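Local coordinates for protein carboxypeptidase D (Drosophila melanogaster, PDB 3MN8) that removes C-terminal arginine and lysine residues from peptides and proteins as a zinc-dependent carboxypeptidase, processing growth factors, peptide hormones and neuropeptides, at residues V385-Q398 with Q407-V419. Residues are numbered along the deposited sequence; the frame is centred on the assembly and turned at random.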
# COMPACT_ATOMS: atom_id res chain seq x y z
N VAL A 385 -8.38 4.17 -24.08
CA VAL A 385 -8.93 4.67 -22.84
C VAL A 385 -10.10 5.60 -23.15
O VAL A 385 -10.04 6.36 -24.12
CB VAL A 385 -7.87 5.45 -22.05
CG1 VAL A 385 -8.32 5.65 -20.62
CG2 VAL A 385 -6.55 4.72 -22.09
N HIS A 386 -11.15 5.52 -22.34
CA HIS A 386 -12.25 6.48 -22.44
C HIS A 386 -12.87 6.80 -21.09
O HIS A 386 -12.68 6.05 -20.12
CB HIS A 386 -13.33 6.01 -23.43
CG HIS A 386 -14.28 4.97 -22.90
ND1 HIS A 386 -14.15 4.40 -21.66
CD2 HIS A 386 -15.36 4.38 -23.48
CE1 HIS A 386 -15.12 3.51 -21.48
NE2 HIS A 386 -15.86 3.49 -22.57
N ALA A 387 -13.61 7.90 -21.03
CA ALA A 387 -14.15 8.38 -19.77
C ALA A 387 -15.64 8.61 -19.88
O ALA A 387 -16.16 8.97 -20.94
CB ALA A 387 -13.44 9.67 -19.34
N SER A 388 -16.33 8.39 -18.77
CA SER A 388 -17.76 8.66 -18.74
C SER A 388 -18.17 9.18 -17.37
O SER A 388 -17.43 9.07 -16.39
CB SER A 388 -18.53 7.39 -19.09
OG SER A 388 -18.17 6.33 -18.22
N ALA A 389 -19.36 9.77 -17.33
CA ALA A 389 -19.91 10.33 -16.10
C ALA A 389 -21.40 10.63 -16.31
O ALA A 389 -21.82 11.02 -17.40
CB ALA A 389 -19.16 11.61 -15.70
N PHE A 390 -22.18 10.43 -15.26
CA PHE A 390 -23.60 10.74 -15.28
C PHE A 390 -23.82 12.21 -15.66
O PHE A 390 -23.15 13.10 -15.14
CB PHE A 390 -24.21 10.44 -13.91
CG PHE A 390 -25.66 10.82 -13.78
CD1 PHE A 390 -26.04 11.91 -13.02
CD2 PHE A 390 -26.65 10.07 -14.40
CE1 PHE A 390 -27.38 12.27 -12.89
CE2 PHE A 390 -27.98 10.42 -14.27
CZ PHE A 390 -28.35 11.52 -13.52
N GLY A 391 -24.74 12.46 -16.59
CA GLY A 391 -25.02 13.81 -17.01
C GLY A 391 -24.01 14.27 -18.05
O GLY A 391 -24.01 15.43 -18.46
N TYR A 392 -23.16 13.34 -18.47
CA TYR A 392 -22.17 13.64 -19.50
C TYR A 392 -22.16 12.59 -20.60
O TYR A 392 -22.30 11.40 -20.33
CB TYR A 392 -20.78 13.76 -18.89
CG TYR A 392 -20.62 14.99 -18.04
CD1 TYR A 392 -20.11 16.17 -18.58
CD2 TYR A 392 -20.99 14.98 -16.70
CE1 TYR A 392 -19.97 17.31 -17.81
CE2 TYR A 392 -20.85 16.11 -15.92
CZ TYR A 392 -20.34 17.27 -16.48
OH TYR A 392 -20.19 18.41 -15.70
N GLN A 393 -22.01 13.05 -21.83
CA GLN A 393 -21.83 12.16 -22.97
C GLN A 393 -20.46 11.50 -22.84
O GLN A 393 -19.45 12.17 -22.63
CB GLN A 393 -21.96 12.91 -24.29
CG GLN A 393 -23.24 13.73 -24.40
CD GLN A 393 -23.42 14.42 -25.74
OE1 GLN A 393 -22.46 14.61 -26.50
NE2 GLN A 393 -24.66 14.81 -26.05
N THR A 394 -20.46 10.17 -22.93
CA THR A 394 -19.24 9.41 -22.78
C THR A 394 -18.25 9.81 -23.85
O THR A 394 -18.57 9.77 -25.03
CB THR A 394 -19.51 7.90 -22.90
OG1 THR A 394 -20.50 7.52 -21.93
CG2 THR A 394 -18.24 7.12 -22.65
N SER A 395 -17.05 10.21 -23.44
CA SER A 395 -16.04 10.67 -24.38
C SER A 395 -15.75 9.67 -25.47
O SER A 395 -15.95 8.46 -25.31
CB SER A 395 -14.72 10.95 -23.66
OG SER A 395 -14.09 9.72 -23.33
N ALA A 396 -15.24 10.18 -26.59
CA ALA A 396 -14.67 9.33 -27.62
C ALA A 396 -13.41 8.70 -27.04
O ALA A 396 -12.79 9.26 -26.13
CB ALA A 396 -14.35 10.15 -28.86
N PRO A 397 -13.02 7.54 -27.57
CA PRO A 397 -11.87 6.80 -27.03
C PRO A 397 -10.55 7.39 -27.51
O PRO A 397 -10.48 7.95 -28.60
CB PRO A 397 -12.05 5.39 -27.61
CG PRO A 397 -13.37 5.40 -28.38
CD PRO A 397 -13.64 6.83 -28.70
N GLN A 398 -9.52 7.26 -26.68
CA GLN A 398 -8.18 7.65 -27.08
C GLN A 398 -7.26 6.43 -26.99
O GLN A 398 -7.35 5.61 -26.06
CB GLN A 398 -7.66 8.84 -26.24
CG GLN A 398 -8.44 10.16 -26.46
CD GLN A 398 -8.06 11.30 -25.50
OE1 GLN A 398 -6.89 11.61 -25.31
NE2 GLN A 398 -9.06 11.94 -24.92
N GLN A 407 9.82 8.76 -16.12
CA GLN A 407 9.68 8.88 -14.69
C GLN A 407 8.23 9.01 -14.22
O GLN A 407 7.90 8.57 -13.13
CB GLN A 407 10.51 10.06 -14.18
CG GLN A 407 11.95 9.70 -13.86
CD GLN A 407 12.76 10.89 -13.37
OE1 GLN A 407 12.48 12.03 -13.72
NE2 GLN A 407 13.77 10.62 -12.55
N GLU A 408 7.38 9.60 -15.05
CA GLU A 408 5.99 9.81 -14.64
C GLU A 408 4.97 9.35 -15.68
O GLU A 408 5.21 9.42 -16.89
CB GLU A 408 5.77 11.26 -14.19
CG GLU A 408 6.56 11.59 -12.93
CD GLU A 408 6.25 12.95 -12.34
OE1 GLU A 408 7.21 13.63 -11.92
OE2 GLU A 408 5.06 13.34 -12.29
N ALA A 409 3.84 8.86 -15.17
CA ALA A 409 2.76 8.32 -15.99
C ALA A 409 2.39 9.28 -17.11
O ALA A 409 2.38 10.50 -16.93
CB ALA A 409 1.55 8.01 -15.14
N LEU A 410 2.10 8.70 -18.27
CA LEU A 410 1.72 9.46 -19.44
C LEU A 410 0.44 10.25 -19.20
O LEU A 410 -0.57 9.68 -18.76
CB LEU A 410 1.54 8.51 -20.62
CG LEU A 410 2.87 8.11 -21.24
CD1 LEU A 410 2.77 6.77 -21.94
CD2 LEU A 410 3.33 9.22 -22.18
N ARG A 411 0.50 11.55 -19.46
CA ARG A 411 -0.67 12.41 -19.30
C ARG A 411 -1.69 12.15 -20.38
O ARG A 411 -1.34 11.88 -21.53
CB ARG A 411 -0.29 13.88 -19.32
CG ARG A 411 -1.51 14.78 -19.29
CD ARG A 411 -2.13 14.84 -17.91
NE ARG A 411 -1.64 16.00 -17.18
CZ ARG A 411 -2.26 17.17 -17.13
NH1 ARG A 411 -3.43 17.34 -17.73
NH2 ARG A 411 -1.73 18.18 -16.45
N LEU A 412 -2.96 12.24 -20.02
CA LEU A 412 -4.04 11.96 -20.96
C LEU A 412 -5.32 12.46 -20.33
O LEU A 412 -5.79 11.91 -19.34
CB LEU A 412 -4.13 10.45 -21.23
CG LEU A 412 -5.13 9.98 -22.30
CD1 LEU A 412 -4.67 10.37 -23.68
CD2 LEU A 412 -5.34 8.48 -22.23
N ASP A 413 -5.89 13.51 -20.91
CA ASP A 413 -7.05 14.18 -20.32
C ASP A 413 -8.31 13.93 -21.11
O ASP A 413 -8.27 13.41 -22.22
CB ASP A 413 -6.82 15.70 -20.23
CG ASP A 413 -5.69 16.08 -19.30
OD1 ASP A 413 -5.15 15.20 -18.59
OD2 ASP A 413 -5.34 17.27 -19.29
N PHE A 414 -9.42 14.35 -20.54
CA PHE A 414 -10.71 14.22 -21.19
C PHE A 414 -11.58 15.45 -20.93
O PHE A 414 -11.68 15.92 -19.79
CB PHE A 414 -11.42 12.97 -20.68
CG PHE A 414 -10.68 11.70 -21.00
CD1 PHE A 414 -9.75 11.20 -20.11
CD2 PHE A 414 -10.92 11.02 -22.19
CE1 PHE A 414 -9.06 10.03 -20.39
CE2 PHE A 414 -10.24 9.85 -22.48
CZ PHE A 414 -9.31 9.35 -21.58
N LYS A 415 -12.18 15.97 -22.00
CA LYS A 415 -13.29 16.89 -21.88
C LYS A 415 -14.59 16.18 -22.25
O LYS A 415 -14.67 15.50 -23.28
CB LYS A 415 -13.09 18.14 -22.73
CG LYS A 415 -11.95 19.02 -22.24
CD LYS A 415 -12.07 20.44 -22.78
CE LYS A 415 -11.17 21.40 -22.01
NZ LYS A 415 -11.44 22.83 -22.38
N LEU A 416 -15.59 16.31 -21.39
CA LEU A 416 -16.89 15.69 -21.59
C LEU A 416 -17.95 16.76 -21.70
O LEU A 416 -17.94 17.73 -20.93
CB LEU A 416 -17.25 14.79 -20.41
CG LEU A 416 -16.24 13.73 -19.99
CD1 LEU A 416 -16.80 12.87 -18.85
CD2 LEU A 416 -15.87 12.89 -21.18
N ALA A 417 -18.87 16.59 -22.65
CA ALA A 417 -19.97 17.52 -22.83
C ALA A 417 -21.16 17.03 -22.03
O ALA A 417 -21.34 15.83 -21.86
CB ALA A 417 -20.32 17.67 -24.29
N PRO A 418 -21.96 17.95 -21.48
CA PRO A 418 -23.12 17.43 -20.77
C PRO A 418 -24.03 16.79 -21.81
O PRO A 418 -24.03 17.25 -22.95
CB PRO A 418 -23.77 18.68 -20.18
CG PRO A 418 -22.72 19.77 -20.26
CD PRO A 418 -21.90 19.42 -21.46
N VAL A 419 -24.76 15.75 -21.43
CA VAL A 419 -25.72 15.11 -22.33
C VAL A 419 -26.53 16.11 -23.17
O VAL A 419 -26.96 15.79 -24.28
CB VAL A 419 -26.70 14.21 -21.54
CG1 VAL A 419 -25.96 13.03 -20.95
CG2 VAL A 419 -27.40 15.01 -20.45
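Leu412 sets one methyl, CD2, 4.0 Å from CB of Val385, while CD1 lies beside OE1 of Gln398. The peptide oxygen of Asp413 takes a hydrogen bond from NE2 of Gln398 (3.2 Å), arriving nearly along the C=O axis; an extended glutamine is long enough to reach the backbone of the other segment. A leucine in place of Gln398 would probably leave the Asp413 oxygen without this donor. Phe414 has CG anti to its carbonyl carbon (chi1 -62°), which swings the ring in between the segments. The methyl of Ala387, small enough to lie flat against the ring, makes a CH-pi contact over one face, 4.0 Å from the centroid, and CZ reaches CG1 of Val385. In this transthyretin-like domain, which follows the catalytic domain of the protein's first carboxypeptidase-like unit, strands 381-388 and 410-415 belong to different sheets, and buried Val385, Ala387, Phe414 and Leu416 lie between them. Branched Leu416 sends CD2 to CB of Ser395, a small residue whose OG accepts the Ala387 N-H, and CD1 to Ala389; its CB meets CD1 of Tyr392. Pro418 and Tyr392 form a non-hydrogen-bonded antiparallel pair, flanked by Gln393 N to Ala417 O (2.9 Å) and Val419 N to Gly391 O (3.1 Å); proline fits where no N-H is needed. Gly391 suits its type II turn (phi 82°). Gln393 gives an N-H from NE2 to O of Val419 (3.1 Å), from above the carbonyl plane.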